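Local atomic coordinates of oxidoreductase, 2OG-Fe oxygenase family protein, putative, expressed (Oryza sativa subsp. japonica, PDB entry 5XOI), a protein that probably acts as an iron(II)- and 2-oxoglutarate-dependent dioxygenase of the AlkB family. Residues I29-K34 with E87-I92; N211-T214 with K218-P221. All blocks are in the same frame, centred on the assembly; numbering follows the deposited sequence.

Contact 1. Residues I29-K34 with E87-I92; sequences IRRCQK and EVFSKI
R31 reaches out from one helix and sets its CD against F89 and its guanidinium against V88 of another, in a contact made by side chains alone. The backbones stay well apart, the nearest pair of CA atoms, those of R31 and F89, being 10.3 Å from each other.

The first group of interactions is apolar. R31 CD lies 3.8 Å from F89 CE1 and nearly as close to CZ, meeting the ring at an oblique angle. With chi1 at -70°, F89 CG lies anti to its own carbonyl carbon, and the ring is carried across the gap to the R31 CD. The sulfur of C32 borders the far end of the same ring, with SG 4.5 Å from F89 CE2, a loose approach.

The second group concerns the flat cationic end. V88 CG1 sits over one face of the guanidinium, 3.9 Å above its plane and displaced toward the rim, with NE 4.0 Å from this methyl. The guanidinium and the phenyl ring are inclined by 65°, so they are not stacked. No hydrogen bond crosses the contact; the charge is met within R31's own helix, where NE forms a salt bridge with D27, one turn earlier, and D27 also touches V88.

F89 continues inward to L226 and F228 of strand 223-229, where C32 and I29 rest on L224. Helices 22-37 and 87-106 thus lie side by side against the seven-stranded sheet, flanking the double-stranded beta-helix core expected of AlkB-family dioxygenases.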
# COMPACT_ATOMS: atom_id res chain seq x y z
N ILE A 29 5.13 -0.95 12.82
CA ILE A 29 6.57 -0.83 12.64
C ILE A 29 7.29 -1.94 13.38
O ILE A 29 8.17 -2.61 12.83
CB ILE A 29 7.07 0.55 13.12
CG1 ILE A 29 6.44 1.69 12.31
CG2 ILE A 29 8.62 0.59 13.10
CD1 ILE A 29 6.88 1.75 10.87
N ARG A 30 6.93 -2.16 14.66
CA ARG A 30 7.64 -3.16 15.44
C ARG A 30 7.48 -4.56 14.84
O ARG A 30 8.45 -5.31 14.75
CB ARG A 30 7.15 -3.12 16.89
CG ARG A 30 7.73 -1.94 17.68
CD ARG A 30 7.28 -1.97 19.14
NE ARG A 30 7.85 -0.87 19.91
CZ ARG A 30 7.26 -0.34 20.99
NH1 ARG A 30 6.09 -0.81 21.40
NH2 ARG A 30 7.84 0.66 21.64
N ARG A 31 6.27 -4.91 14.39
CA ARG A 31 6.08 -6.22 13.76
C ARG A 31 6.88 -6.34 12.47
O ARG A 31 7.48 -7.39 12.20
CB ARG A 31 4.60 -6.47 13.47
CG ARG A 31 3.76 -6.73 14.71
CD ARG A 31 2.29 -6.80 14.34
NE ARG A 31 1.42 -7.00 15.49
CZ ARG A 31 0.93 -8.18 15.85
NH1 ARG A 31 1.23 -9.26 15.15
NH2 ARG A 31 0.14 -8.27 16.91
N CYS A 32 6.91 -5.28 11.66
CA CYS A 32 7.65 -5.32 10.41
C CYS A 32 9.16 -5.30 10.64
O CYS A 32 9.91 -5.89 9.86
CB CYS A 32 7.22 -4.15 9.53
SG CYS A 32 5.60 -4.30 8.78
N GLN A 33 9.61 -4.64 11.71
CA GLN A 33 11.04 -4.70 12.03
C GLN A 33 11.48 -6.12 12.34
O GLN A 33 12.53 -6.57 11.88
CB GLN A 33 11.35 -3.79 13.22
CG GLN A 33 11.35 -2.32 12.88
CD GLN A 33 11.46 -1.45 14.10
OE1 GLN A 33 11.01 -1.83 15.19
NE2 GLN A 33 12.03 -0.26 13.94
N LYS A 34 10.66 -6.86 13.09
CA LYS A 34 11.02 -8.21 13.49
C LYS A 34 10.85 -9.21 12.35
O LYS A 34 11.74 -10.03 12.10
CB LYS A 34 10.19 -8.63 14.70
CG LYS A 34 10.67 -9.89 15.37
CD LYS A 34 9.98 -10.09 16.70
CE LYS A 34 10.27 -11.47 17.26
NZ LYS A 34 11.72 -11.68 17.57
N GLU A 87 -3.49 -10.82 11.92
CA GLU A 87 -4.93 -10.56 11.88
C GLU A 87 -5.25 -9.11 12.22
O GLU A 87 -6.25 -8.56 11.73
CB GLU A 87 -5.67 -11.49 12.84
CG GLU A 87 -7.13 -11.71 12.45
CD GLU A 87 -7.68 -13.04 12.93
OE1 GLU A 87 -7.12 -13.58 13.91
OE2 GLU A 87 -8.66 -13.54 12.34
N VAL A 88 -4.42 -8.46 13.04
CA VAL A 88 -4.67 -7.05 13.34
C VAL A 88 -4.54 -6.20 12.07
O VAL A 88 -5.28 -5.22 11.90
CB VAL A 88 -3.74 -6.56 14.46
CG1 VAL A 88 -2.28 -6.59 14.03
CG2 VAL A 88 -4.15 -5.16 14.91
N PHE A 89 -3.63 -6.57 11.17
CA PHE A 89 -3.50 -5.85 9.91
C PHE A 89 -4.78 -5.98 9.09
O PHE A 89 -5.31 -4.99 8.57
CB PHE A 89 -2.31 -6.38 9.09
CG PHE A 89 -0.94 -6.03 9.66
CD1 PHE A 89 -0.79 -5.43 10.90
CD2 PHE A 89 0.20 -6.32 8.92
CE1 PHE A 89 0.47 -5.13 11.40
CE2 PHE A 89 1.47 -6.03 9.41
CZ PHE A 89 1.61 -5.44 10.65
N SER A 90 -5.29 -7.21 8.97
CA SER A 90 -6.52 -7.46 8.23
C SER A 90 -7.69 -6.71 8.83
O SER A 90 -8.56 -6.21 8.10
CB SER A 90 -6.83 -8.96 8.18
OG SER A 90 -5.88 -9.67 7.40
N LYS A 91 -7.74 -6.61 10.16
CA LYS A 91 -8.81 -5.86 10.83
C LYS A 91 -8.80 -4.40 10.43
O LYS A 91 -9.85 -3.81 10.12
CB LYS A 91 -8.66 -6.00 12.35
CG LYS A 91 -9.58 -5.11 13.18
CD LYS A 91 -8.79 -4.27 14.19
CE LYS A 91 -9.60 -3.09 14.74
NZ LYS A 91 -8.90 -2.38 15.85
N ILE A 92 -7.62 -3.78 10.44
CA ILE A 92 -7.50 -2.37 10.08
C ILE A 92 -7.90 -2.16 8.62
O ILE A 92 -8.57 -1.18 8.29
CB ILE A 92 -6.07 -1.85 10.34
CG1 ILE A 92 -5.74 -1.93 11.84
CG2 ILE A 92 -5.94 -0.42 9.85
CD1 ILE A 92 -4.29 -1.59 12.17

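Contact 2. Residues N211-T214 with K218-P221; sequences NWLT and KLRP
T214 and L219 share the largest part of this contact, and their CA atoms are 4.6 Å apart. L219 N donates a hydrogen bond to T214 O, 3.2 Å long and moderately bent, with an N-H...O angle of 145°; the donor stands 17° from the carbonyl plane. The side chains follow the same pairing. L219 CB packs 4.1 Å from T214 CA, while T214 CG2, anti to the backbone N, is directed to the L219 carbonyl and ends 3.7 Å from its O. That rotation leaves T214 OG1 beside its own backbone N, where it makes a weak hydrogen bond to P210 O, one turn back.

Such a bond, from a residue to the carbonyl five positions earlier, together with a left-handed residue just before the donor, carries the signature of the Schellman motif that ends many helices. Here K218 is the left-handed residue, at phi 51°, and the chain leaves helix 211-217 through it for strand 223-229. K218 curls its side chain back, so that NZ bonds to D215 O of the last turn.

L213 adds the third, buried element. Its CD2 approaches L219 CD1 at 4.5 Å, a loose apolar meeting that joins the helix to the outgoing loop, while the leucine also leans on Q25 and V26 of helix 22-37. L219 lies about 7 Å, side chain to side chain, from R223, a residue that binds 2-oxoglutarate and succinate, though neither is bound in this chain.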
# COMPACT_ATOMS: atom_id res chain seq x y z
N ASN A 211 7.92 12.88 15.15
CA ASN A 211 8.96 12.62 16.14
C ASN A 211 8.55 11.50 17.10
O ASN A 211 9.38 10.65 17.45
CB ASN A 211 9.26 13.89 16.93
CG ASN A 211 10.33 13.69 17.99
OD1 ASN A 211 10.07 13.81 19.19
ND2 ASN A 211 11.55 13.39 17.54
N TRP A 212 7.29 11.48 17.53
CA TRP A 212 6.87 10.46 18.48
C TRP A 212 6.99 9.06 17.87
O TRP A 212 7.34 8.11 18.57
CB TRP A 212 5.43 10.72 18.94
CG TRP A 212 4.42 10.68 17.84
CD1 TRP A 212 3.93 11.73 17.14
CD2 TRP A 212 3.76 9.51 17.33
NE1 TRP A 212 3.01 11.30 16.21
CE2 TRP A 212 2.88 9.94 16.32
CE3 TRP A 212 3.82 8.15 17.64
CZ2 TRP A 212 2.09 9.05 15.59
CZ3 TRP A 212 3.02 7.27 16.93
CH2 TRP A 212 2.16 7.73 15.92
N LEU A 213 6.74 8.93 16.57
CA LEU A 213 6.84 7.61 15.94
C LEU A 213 8.29 7.19 15.77
O LEU A 213 8.66 6.04 16.06
CB LEU A 213 6.12 7.63 14.59
CG LEU A 213 6.14 6.29 13.86
CD1 LEU A 213 5.49 5.22 14.73
CD2 LEU A 213 5.45 6.40 12.50
N THR A 214 9.14 8.11 15.30
CA THR A 214 10.57 7.81 15.21
C THR A 214 11.12 7.39 16.55
O THR A 214 11.91 6.44 16.64
CB THR A 214 11.31 9.04 14.68
OG1 THR A 214 10.84 9.35 13.37
CG2 THR A 214 12.81 8.78 14.65
N LYS A 218 11.52 3.48 17.14
CA LYS A 218 12.92 3.45 16.68
C LYS A 218 13.00 3.27 15.17
O LYS A 218 13.70 2.40 14.64
CB LYS A 218 13.71 2.35 17.41
CG LYS A 218 13.78 2.54 18.93
CD LYS A 218 14.22 3.96 19.29
CE LYS A 218 14.08 4.22 20.79
NZ LYS A 218 13.99 5.69 21.10
N LEU A 219 12.27 4.13 14.46
CA LEU A 219 12.15 4.04 13.01
C LEU A 219 13.36 4.67 12.33
O LEU A 219 13.73 5.80 12.63
CB LEU A 219 10.88 4.76 12.55
CG LEU A 219 9.98 4.18 11.46
CD1 LEU A 219 9.39 5.33 10.66
CD2 LEU A 219 10.71 3.20 10.55
N ARG A 220 13.96 3.94 11.39
CA ARG A 220 15.07 4.48 10.61
C ARG A 220 14.56 5.48 9.59
O ARG A 220 13.37 5.48 9.25
CB ARG A 220 15.81 3.35 9.91
CG ARG A 220 14.94 2.58 8.95
CD ARG A 220 15.65 1.33 8.46
NE ARG A 220 16.81 1.65 7.63
CZ ARG A 220 17.39 0.78 6.82
NH1 ARG A 220 16.93 -0.46 6.73
NH2 ARG A 220 18.45 1.14 6.10
N PRO A 221 15.44 6.35 9.07
CA PRO A 221 15.01 7.33 8.07
C PRO A 221 14.36 6.67 6.87
O PRO A 221 14.83 5.65 6.36
CB PRO A 221 16.33 8.03 7.67
CG PRO A 221 17.20 7.87 8.86
CD PRO A 221 16.85 6.54 9.46

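From the N terminus, helix 22-37 comes first, and contact 1 closes when the chain returns to it in helix 87-106, after an excursion holding R48 of the 2-oxoglutarate site and strands 55-59, 63-65 and 70-72. The two contacts run in series. The metal ligands H139, D141 and H199 all fall between them. Contact 2 closes only the short turn at the end of helix 211-217. Helix 22-37 is common ground: I29 CD1 packs 4.0 Å from L219 CG, and Q33 makes a weak hydrogen bond to the K218 carbonyl. Strand 223-229, entered after contact 2, then packs against I29, C32 and F89 of contact 1.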